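Local coordinates for nuclear hormone receptor HR38 (Drosophila melanogaster, PDB 1PDU), which is an orphan nuclear receptor of the fruit fly that mediates an atypical ecdysteroid signalling pathway, its ligand-binding domain folding as a helical bundle, at residues 96-101 with 137-142; 130-135 with 209-214; 150-155 with 200-205. One frame throughout, in Å; residues are numbered along the deposited sequence.

Contact 1: 96-101 with 137-142; sequences RLAYRA and RSLHNL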
loop_
_atom_site.group_PDB
_atom_site.type_symbol
_atom_site.label_atom_id
_atom_site.label_comp_id
_atom_site.label_asym_id
_atom_site.label_seq_id
_atom_site.Cartn_x
_atom_site.Cartn_y
_atom_site.Cartn_z
ATOM N N ARG A 96 -1.638 2.811 -0.336
ATOM C CA ARG A 96 -3.078 3.009 -0.193
ATOM C C ARG A 96 -3.361 4.130 0.774
ATOM O O ARG A 96 -4.248 4.961 0.552
ATOM C CB ARG A 96 -3.764 1.724 0.286
ATOM C CG ARG A 96 -4.142 0.808 -0.879
ATOM C CD ARG A 96 -3.970 -0.641 -0.533
ATOM N NE ARG A 96 -5.160 -1.212 0.083
ATOM C CZ ARG A 96 -6.164 -1.760 -0.595
ATOM N NH1 ARG A 96 -6.127 -1.809 -1.922
ATOM N NH2 ARG A 96 -7.191 -2.290 0.060
ATOM N N LEU A 97 -2.595 4.152 1.854
ATOM C CA LEU A 97 -2.755 5.175 2.864
ATOM C C LEU A 97 -2.549 6.554 2.257
ATOM O O LEU A 97 -3.380 7.439 2.430
ATOM C CB LEU A 97 -1.750 4.945 3.995
ATOM C CG LEU A 97 -1.732 5.983 5.111
ATOM C CD1 LEU A 97 -3.144 6.212 5.628
ATOM C CD2 LEU A 97 -0.805 5.493 6.222
ATOM N N ALA A 98 -1.443 6.722 1.535
ATOM C CA ALA A 98 -1.114 8.002 0.923
ATOM C C ALA A 98 -2.094 8.423 -0.165
ATOM O O ALA A 98 -2.407 9.607 -0.292
ATOM C CB ALA A 98 0.297 7.965 0.363
ATOM N N TYR A 99 -2.577 7.459 -0.947
ATOM C CA TYR A 99 -3.521 7.751 -2.025
ATOM C C TYR A 99 -4.845 8.310 -1.516
ATOM O O TYR A 99 -5.363 9.288 -2.055
ATOM C CB TYR A 99 -3.806 6.494 -2.830
ATOM C CG TYR A 99 -4.608 6.751 -4.089
ATOM C CD1 TYR A 99 -4.152 7.655 -5.046
ATOM C CD2 TYR A 99 -5.802 6.075 -4.337
ATOM C CE1 TYR A 99 -4.857 7.878 -6.220
ATOM C CE2 TYR A 99 -6.524 6.292 -5.512
ATOM C CZ TYR A 99 -6.042 7.197 -6.449
ATOM O OH TYR A 99 -6.729 7.439 -7.615
ATOM N N ARG A 100 -5.375 7.679 -0.472
ATOM C CA ARG A 100 -6.649 8.059 0.130
ATOM C C ARG A 100 -6.589 9.347 0.955
ATOM O O ARG A 100 -7.557 10.094 1.018
ATOM C CB ARG A 100 -7.143 6.919 1.013
ATOM C CG ARG A 100 -8.651 6.756 1.056
ATOM C CD ARG A 100 -8.973 5.553 1.910
ATOM N NE ARG A 100 -10.324 5.032 1.736
ATOM C CZ ARG A 100 -11.427 5.746 1.910
ATOM N NH1 ARG A 100 -11.345 7.021 2.252
ATOM N NH2 ARG A 100 -12.611 5.171 1.788
ATOM N N ALA A 101 -5.447 9.595 1.592
ATOM C CA ALA A 101 -5.280 10.787 2.410
ATOM C C ALA A 101 -5.408 12.056 1.574
ATOM O O ALA A 101 -4.882 12.138 0.459
ATOM C CB ALA A 101 -3.925 10.755 3.104
ATOM N N ARG A 137 0.785 14.039 -1.061
ATOM C CA ARG A 137 0.619 15.254 -1.854
ATOM C C ARG A 137 1.277 15.075 -3.218
ATOM O O ARG A 137 0.770 15.553 -4.234
ATOM C CB ARG A 137 1.216 16.460 -1.120
ATOM C CG ARG A 137 0.528 16.758 0.207
ATOM C CD ARG A 137 1.037 18.050 0.844
ATOM N NE ARG A 137 2.424 17.958 1.305
ATOM C CZ ARG A 137 2.789 17.696 2.560
ATOM N NH1 ARG A 137 4.078 17.632 2.876
ATOM N NH2 ARG A 137 1.871 17.510 3.502
ATOM N N SER A 138 2.400 14.369 -3.239
ATOM C CA SER A 138 3.101 14.119 -4.490
ATOM C C SER A 138 2.187 13.353 -5.461
ATOM O O SER A 138 2.077 13.717 -6.636
ATOM C CB SER A 138 4.384 13.314 -4.226
ATOM O OG SER A 138 5.078 13.014 -5.434
ATOM N N LEU A 139 1.537 12.297 -4.966
ATOM C CA LEU A 139 0.634 11.488 -5.793
ATOM C C LEU A 139 -0.483 12.322 -6.414
ATOM O O LEU A 139 -0.753 12.238 -7.614
ATOM C CB LEU A 139 -0.010 10.374 -4.966
ATOM C CG LEU A 139 0.864 9.230 -4.451
ATOM C CD1 LEU A 139 0.043 8.353 -3.519
ATOM C CD2 LEU A 139 1.411 8.430 -5.618
ATOM N N HIS A 140 -1.127 13.122 -5.577
ATOM C CA HIS A 140 -2.226 13.962 -6.005
ATOM C C HIS A 140 -1.833 15.112 -6.930
ATOM O O HIS A 140 -2.657 15.584 -7.713
ATOM C CB HIS A 140 -2.965 14.460 -4.769
ATOM C CG HIS A 140 -3.476 13.346 -3.907
ATOM N ND1 HIS A 140 -4.310 12.358 -4.392
ATOM C CD2 HIS A 140 -3.225 13.025 -2.614
ATOM C CE1 HIS A 140 -4.548 11.478 -3.436
ATOM N NE2 HIS A 140 -3.901 11.859 -2.347
ATOM N N ASN A 141 -0.581 15.561 -6.848
ATOM C CA ASN A 141 -0.124 16.631 -7.725
ATOM C C ASN A 141 -0.072 16.082 -9.133
ATOM O O ASN A 141 -0.412 16.772 -10.094
ATOM C CB ASN A 141 1.267 17.134 -7.318
ATOM C CG ASN A 141 1.213 18.088 -6.140
ATOM O OD1 ASN A 141 0.383 19.006 -6.104
ATOM N ND2 ASN A 141 2.103 17.886 -5.173
ATOM N N LEU A 142 0.357 14.832 -9.244
ATOM C CA LEU A 142 0.449 14.160 -10.525
ATOM C C LEU A 142 -0.942 13.770 -11.020
ATOM O O LEU A 142 -1.156 13.586 -12.221
ATOM C CB LEU A 142 1.304 12.905 -10.386
ATOM C CG LEU A 142 1.368 12.010 -11.620
ATOM C CD1 LEU A 142 1.935 12.810 -12.775
ATOM C CD2 LEU A 142 2.226 10.786 -11.341
#
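H140 reaches from helix 128-142 to the carbonyls at the C-terminal end of helix 78-100, and its NE2 is the donor in two weak hydrogen bonds. Its CG is anti to the carbonyl carbon (chi1 -58°), which starts the ring on its course across. One bond runs to the O of A101, 3.0 Å from NE2 with an N-H...O angle of 125°; the other, to the O of A98, is less bent but longer, 3.4 Å from NE2. Neither is straight, and one N-H is divided between two acceptors. Carbonyls near a helix C-terminus lack the full set of amide donors that the next turn would supply, which suits a side chain with an N-H at its tip; A101 is the first residue to leave helical backbone angles. The A98 carbonyl is also bonded to the hydroxyl of S136. Within the helical fold of nuclear receptor ligand-binding domains, the contact ties two helices whose local axes pass 8.9 Å apart at 56°. The rings of Y99 and H140 are nearly parallel yet slid so far apart that they barely overlap, centroids 6.0 Å apart. The hydroxyl of Y99 is hydrogen-bonded to the O of I144, and its ring stacks on F149. Beside this aromatic pair, L139 sets CD1 3.9 Å from CB of A98 and against the N of Y99; the small A98 methyl lets it come close.

Contact 2: 130-135 with 209-214; sequences NDIMEF and RSLSVQ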
loop_
_atom_site.group_PDB
_atom_site.type_symbol
_atom_site.label_atom_id
_atom_site.label_comp_id
_atom_site.label_asym_id
_atom_site.label_seq_id
_atom_site.Cartn_x
_atom_site.Cartn_y
_atom_site.Cartn_z
ATOM N N ASN A 130 4.703 12.121 8.514
ATOM C CA ASN A 130 4.838 13.357 7.755
ATOM C C ASN A 130 5.427 13.069 6.387
ATOM O O ASN A 130 5.038 13.683 5.401
ATOM C CB ASN A 130 5.717 14.355 8.511
ATOM C CG ASN A 130 4.940 15.129 9.550
ATOM O OD1 ASN A 130 3.769 15.444 9.361
ATOM N ND2 ASN A 130 5.591 15.436 10.666
ATOM N N ASP A 131 6.370 12.136 6.322
ATOM C CA ASP A 131 6.965 11.782 5.044
ATOM C C ASP A 131 5.922 11.072 4.177
ATOM O O ASP A 131 5.923 11.209 2.951
ATOM C CB ASP A 131 8.189 10.897 5.268
ATOM C CG ASP A 131 9.347 11.662 5.887
ATOM O OD1 ASP A 131 9.889 12.576 5.218
ATOM O OD2 ASP A 131 9.708 11.364 7.043
ATOM N N ILE A 132 5.027 10.321 4.814
ATOM C CA ILE A 132 3.973 9.629 4.089
ATOM C C ILE A 132 3.021 10.673 3.501
ATOM O O ILE A 132 2.645 10.598 2.325
ATOM C CB ILE A 132 3.191 8.678 5.016
ATOM C CG1 ILE A 132 4.140 7.593 5.543
ATOM C CG2 ILE A 132 2.008 8.054 4.263
ATOM C CD1 ILE A 132 3.500 6.607 6.481
ATOM N N MET A 133 2.649 11.660 4.315
ATOM C CA MET A 133 1.759 12.719 3.856
ATOM C C MET A 133 2.419 13.492 2.715
ATOM O O MET A 133 1.756 13.926 1.767
ATOM C CB MET A 133 1.400 13.653 5.011
ATOM C CG MET A 133 0.463 13.004 6.017
ATOM S SD MET A 133 -0.921 12.208 5.159
ATOM C CE MET A 133 -1.788 11.630 6.444
ATOM N N GLU A 134 3.730 13.644 2.800
ATOM C CA GLU A 134 4.486 14.325 1.761
ATOM C C GLU A 134 4.375 13.531 0.451
ATOM O O GLU A 134 4.219 14.104 -0.629
ATOM C CB GLU A 134 5.944 14.437 2.208
ATOM C CG GLU A 134 6.863 15.201 1.287
ATOM C CD GLU A 134 8.010 15.837 2.056
ATOM O OE1 GLU A 134 9.004 16.243 1.420
ATOM O OE2 GLU A 134 7.909 15.941 3.301
ATOM N N PHE A 135 4.454 12.208 0.550
ATOM C CA PHE A 135 4.332 11.350 -0.627
ATOM C C PHE A 135 2.897 11.454 -1.159
ATOM O O PHE A 135 2.658 11.461 -2.360
ATOM C CB PHE A 135 4.646 9.908 -0.237
ATOM C CG PHE A 135 4.561 8.930 -1.374
ATOM C CD1 PHE A 135 5.461 8.988 -2.433
ATOM C CD2 PHE A 135 3.588 7.939 -1.378
ATOM C CE1 PHE A 135 5.391 8.069 -3.475
ATOM C CE2 PHE A 135 3.515 7.021 -2.413
ATOM C CZ PHE A 135 4.418 7.089 -3.463
ATOM N N ARG A 209 9.252 2.880 -2.354
ATOM C CA ARG A 209 10.217 1.925 -1.823
ATOM C C ARG A 209 11.037 2.606 -0.717
ATOM O O ARG A 209 11.168 2.069 0.382
ATOM C CB ARG A 209 11.119 1.409 -2.957
ATOM C CG ARG A 209 11.961 0.159 -2.642
ATOM C CD ARG A 209 11.124 -1.108 -2.385
ATOM N NE ARG A 209 10.436 -1.652 -3.568
ATOM C CZ ARG A 209 11.020 -2.325 -4.564
ATOM N NH1 ARG A 209 12.328 -2.556 -4.555
ATOM N NH2 ARG A 209 10.289 -2.790 -5.572
ATOM N N SER A 210 11.548 3.802 -0.990
ATOM C CA SER A 210 12.333 4.550 -0.002
ATOM C C SER A 210 11.486 4.950 1.199
ATOM O O SER A 210 11.927 4.873 2.351
ATOM C CB SER A 210 12.921 5.821 -0.623
ATOM O OG SER A 210 13.780 5.515 -1.712
ATOM N N LEU A 211 10.269 5.397 0.921
ATOM C CA LEU A 211 9.362 5.807 1.977
ATOM C C LEU A 211 9.143 4.611 2.903
ATOM O O LEU A 211 9.130 4.737 4.130
ATOM C CB LEU A 211 8.043 6.255 1.355
ATOM C CG LEU A 211 6.951 6.733 2.303
ATOM C CD1 LEU A 211 7.456 7.912 3.121
ATOM C CD2 LEU A 211 5.726 7.123 1.485
ATOM N N SER A 212 8.987 3.446 2.287
ATOM C CA SER A 212 8.770 2.188 2.984
ATOM C C SER A 212 9.952 1.760 3.868
ATOM O O SER A 212 9.764 1.292 4.988
ATOM C CB SER A 212 8.458 1.104 1.947
ATOM O OG SER A 212 8.737 -0.184 2.454
ATOM N N VAL A 213 11.169 1.917 3.359
ATOM C CA VAL A 213 12.373 1.564 4.107
ATOM C C VAL A 213 12.401 2.334 5.428
ATOM O O VAL A 213 12.792 1.814 6.480
ATOM C CB VAL A 213 13.636 1.909 3.281
ATOM C CG1 VAL A 213 14.887 1.771 4.128
ATOM C CG2 VAL A 213 13.718 0.988 2.074
ATOM N N GLN A 214 11.972 3.584 5.355
ATOM C CA GLN A 214 11.922 4.457 6.511
ATOM C C GLN A 214 10.901 3.906 7.516
ATOM O O GLN A 214 11.009 4.121 8.728
ATOM C CB GLN A 214 11.518 5.842 6.038
ATOM C CG GLN A 214 11.848 6.944 6.966
ATOM C CD GLN A 214 11.369 8.263 6.421
ATOM O OE1 GLN A 214 11.567 8.570 5.234
ATOM N NE2 GLN A 214 10.735 9.060 7.280
#
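I132 and L211 mark the nearest approach of two almost antiparallel helices: their CA atoms are 6.9 Å apart, while the local axes of 130-135 and 209-214 pass at 10.4 Å with 167° between their N-to-C directions. L211 lies between them, using both methyl groups. CD1 lies against helix 130-135, 3.6 Å from the carbonyl O of D131, and also touches CB of D131 and CG1 of I132. CD2 turns to F135, lying 3.4 Å from its CB and close to CG and CD2 of the ring. A forked side chain suits this place because one methyl meets D131 and I132, the other F135. On one flank Q214 reaches across, its CG anti to the backbone N and its chain extended beyond, to give an amide hydrogen to D131. The bond from Q214 NE2 to D131 OD2 has an N-H...O angle of 159°; its modelled length, 2.5 Å, is doubtfully short. The carboxylate oxygen lies in the amide plane, whereas the amide nitrogen stands 56° above the plane of the carboxylate; the two flat groups are turned nearly perpendicular. In the antiparallel helix packing of this ligand-binding domain, a neutral amide therefore meets the carboxylate beside buried leucine, isoleucine and phenylalanine, and an N-H directed at that oxygen would be expected to stabilise the negative charge at this partly exposed border.

Contact 3: 150-155 with 200-205; sequences ACLCAL and RLLGKL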
loop_
_atom_site.group_PDB
_atom_site.type_symbol
_atom_site.label_atom_id
_atom_site.label_comp_id
_atom_site.label_asym_id
_atom_site.label_seq_id
_atom_site.Cartn_x
_atom_site.Cartn_y
_atom_site.Cartn_z
ATOM N N ALA A 150 -4.767 1.454 -9.421
ATOM C CA ALA A 150 -4.910 0.018 -9.253
ATOM C C ALA A 150 -3.697 -0.680 -9.879
ATOM O O ALA A 150 -3.141 -1.620 -9.296
ATOM C CB ALA A 150 -6.209 -0.467 -9.899
ATOM N N CYS A 151 -3.277 -0.204 -11.052
ATOM C CA CYS A 151 -2.119 -0.774 -11.728
ATOM C C CYS A 151 -0.867 -0.491 -10.909
ATOM O O CYS A 151 -0.000 -1.351 -10.768
ATOM C CB CYS A 151 -1.963 -0.186 -13.132
ATOM S SG CYS A 151 -3.270 -0.662 -14.274
ATOM N N LEU A 152 -0.780 0.716 -10.364
ATOM C CA LEU A 152 0.366 1.103 -9.553
ATOM C C LEU A 152 0.491 0.156 -8.344
ATOM O O LEU A 152 1.595 -0.241 -7.955
ATOM C CB LEU A 152 0.189 2.552 -9.100
ATOM C CG LEU A 152 0.393 3.639 -10.158
ATOM C CD1 LEU A 152 0.398 5.015 -9.497
ATOM C CD2 LEU A 152 1.701 3.390 -10.895
ATOM N N CYS A 153 -0.643 -0.227 -7.768
ATOM C CA CYS A 153 -0.642 -1.148 -6.637
ATOM C C CYS A 153 -0.187 -2.533 -7.067
ATOM O O CYS A 153 0.674 -3.133 -6.434
ATOM C CB CYS A 153 -2.035 -1.262 -6.031
ATOM S SG CYS A 153 -2.554 0.179 -5.113
ATOM N N ALA A 154 -0.778 -3.043 -8.143
ATOM C CA ALA A 154 -0.429 -4.365 -8.635
ATOM C C ALA A 154 1.047 -4.400 -8.998
ATOM O O ALA A 154 1.699 -5.441 -8.877
ATOM C CB ALA A 154 -1.285 -4.722 -9.838
ATOM N N LEU A 155 1.579 -3.260 -9.434
ATOM C CA LEU A 155 2.990 -3.187 -9.804
ATOM C C LEU A 155 3.886 -3.109 -8.576
ATOM O O LEU A 155 5.081 -3.382 -8.652
ATOM C CB LEU A 155 3.248 -1.991 -10.712
ATOM C CG LEU A 155 2.811 -2.150 -12.169
ATOM C CD1 LEU A 155 3.109 -0.849 -12.909
ATOM C CD2 LEU A 155 3.540 -3.325 -12.831
ATOM N N ARG A 200 6.413 9.632 -15.146
ATOM C CA ARG A 200 6.264 10.247 -13.839
ATOM C C ARG A 200 5.457 9.331 -12.923
ATOM O O ARG A 200 5.651 9.316 -11.706
ATOM C CB ARG A 200 5.575 11.602 -13.985
ATOM C CG ARG A 200 6.451 12.648 -14.661
ATOM C CD ARG A 200 5.667 13.879 -15.067
ATOM N NE ARG A 200 5.073 14.568 -13.927
ATOM C CZ ARG A 200 4.265 15.620 -14.037
ATOM N NH1 ARG A 200 3.958 16.095 -15.240
ATOM N NH2 ARG A 200 3.766 16.196 -12.950
ATOM N N LEU A 201 4.560 8.558 -13.526
ATOM C CA LEU A 201 3.722 7.633 -12.785
ATOM C C LEU A 201 4.582 6.534 -12.175
ATOM O O LEU A 201 4.636 6.384 -10.958
ATOM C CB LEU A 201 2.671 7.021 -13.714
ATOM C CG LEU A 201 1.481 6.307 -13.067
ATOM C CD1 LEU A 201 0.796 7.234 -12.071
ATOM C CD2 LEU A 201 0.504 5.880 -14.154
ATOM N N LEU A 202 5.259 5.773 -13.027
ATOM C CA LEU A 202 6.115 4.689 -12.562
ATOM C C LEU A 202 7.214 5.188 -11.627
ATOM O O LEU A 202 7.679 4.450 -10.749
ATOM C CB LEU A 202 6.741 3.973 -13.755
ATOM C CG LEU A 202 5.734 3.313 -14.699
ATOM C CD1 LEU A 202 6.487 2.544 -15.784
ATOM C CD2 LEU A 202 4.833 2.372 -13.919
ATOM N N GLY A 203 7.615 6.443 -11.821
ATOM C CA GLY A 203 8.657 7.041 -11.003
ATOM C C GLY A 203 8.244 7.195 -9.555
ATOM O O GLY A 203 9.051 7.569 -8.702
ATOM N N LYS A 204 6.977 6.913 -9.271
ATOM C CA LYS A 204 6.474 7.006 -7.908
ATOM C C LYS A 204 6.787 5.743 -7.106
ATOM O O LYS A 204 6.825 5.783 -5.880
ATOM C CB LYS A 204 4.964 7.263 -7.921
ATOM C CG LYS A 204 4.615 8.693 -8.301
ATOM C CD LYS A 204 5.265 9.654 -7.315
ATOM C CE LYS A 204 5.251 11.076 -7.824
ATOM N NZ LYS A 204 3.866 11.512 -8.120
ATOM N N LEU A 205 7.030 4.631 -7.794
ATOM C CA LEU A 205 7.324 3.381 -7.097
ATOM C C LEU A 205 8.643 3.419 -6.324
ATOM O O LEU A 205 8.724 2.925 -5.193
ATOM C CB LEU A 205 7.293 2.196 -8.076
ATOM C CG LEU A 205 5.918 1.968 -8.715
ATOM C CD1 LEU A 205 5.902 0.659 -9.492
ATOM C CD2 LEU A 205 4.850 1.937 -7.636
#
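L152 and L201 meet obliquely, methyl against methyl, with CD1 of L152 only 3.4 Å from CD1 of L201, closer than two methyl carbons normally pack. The other branch of L152, CD2, lies 3.6 Å from CG of L201, so the fork of L152 rests against the branch point of its partner as well as against one methyl. The two leucines arrive by different first torsions: L152 has CG anti to its carbonyl carbon (chi1 -74°), L201 has CG anti to the backbone N (chi1 -165°). One turn later on the first helix, L155 also crosses its partner obliquely and brings CD1 to 3.8 Å from CD2 of L202. The CB of L155 meets CD1 of L205, at 3.9 Å, while the other methyl of L205, CD2, lies at the same distance from the carbonyl O of L152. L205 thus has one methyl on the side chain of L155 and the other on the backbone of L152. Leucine suits all five places: its branched, wholly hydrocarbon side chain can offer a methyl to each of two neighbours without needing a polar partner. No hydrogen bond joins the two segments; the carbonyl of L152 instead accepts one from the hydroxyl of T156. G203 lies where helix 197-202 gives way to helix 204-225, and the leucines before and after it face helix 146-157 together, a seam of apolar side chains, largely buried, in the ligand-binding domain. Around this seam, I144 touches both L152 and L201, helix 167-187 adds L181 against L201 and Q174 against L155, L142 of helix 128-142 packs on L201, and helix 15-25 covers the first helix through L19, which touches A154.

Contact 1 and contact 2 have centres 11 Å apart; CB of A98 packs 3.7 Å from CD2 of F135, and CB of A101 lies 3.9 Å from SD of M133. Contact 3 is 12 Å from contact 1 between centres, and K204 joins them: its NZ is 3.2 Å from the O of S138, a probable weak hydrogen bond, while L142 packs on R200. Between contacts 2 and 3 the centres are 15 Å apart, and CE1 of F135 sits 3.6 Å from the O of K204. Two helices run through the set: helix 128-142 carries contacts 1 and 2, and helix 204-225 is shared by contacts 2 and 3.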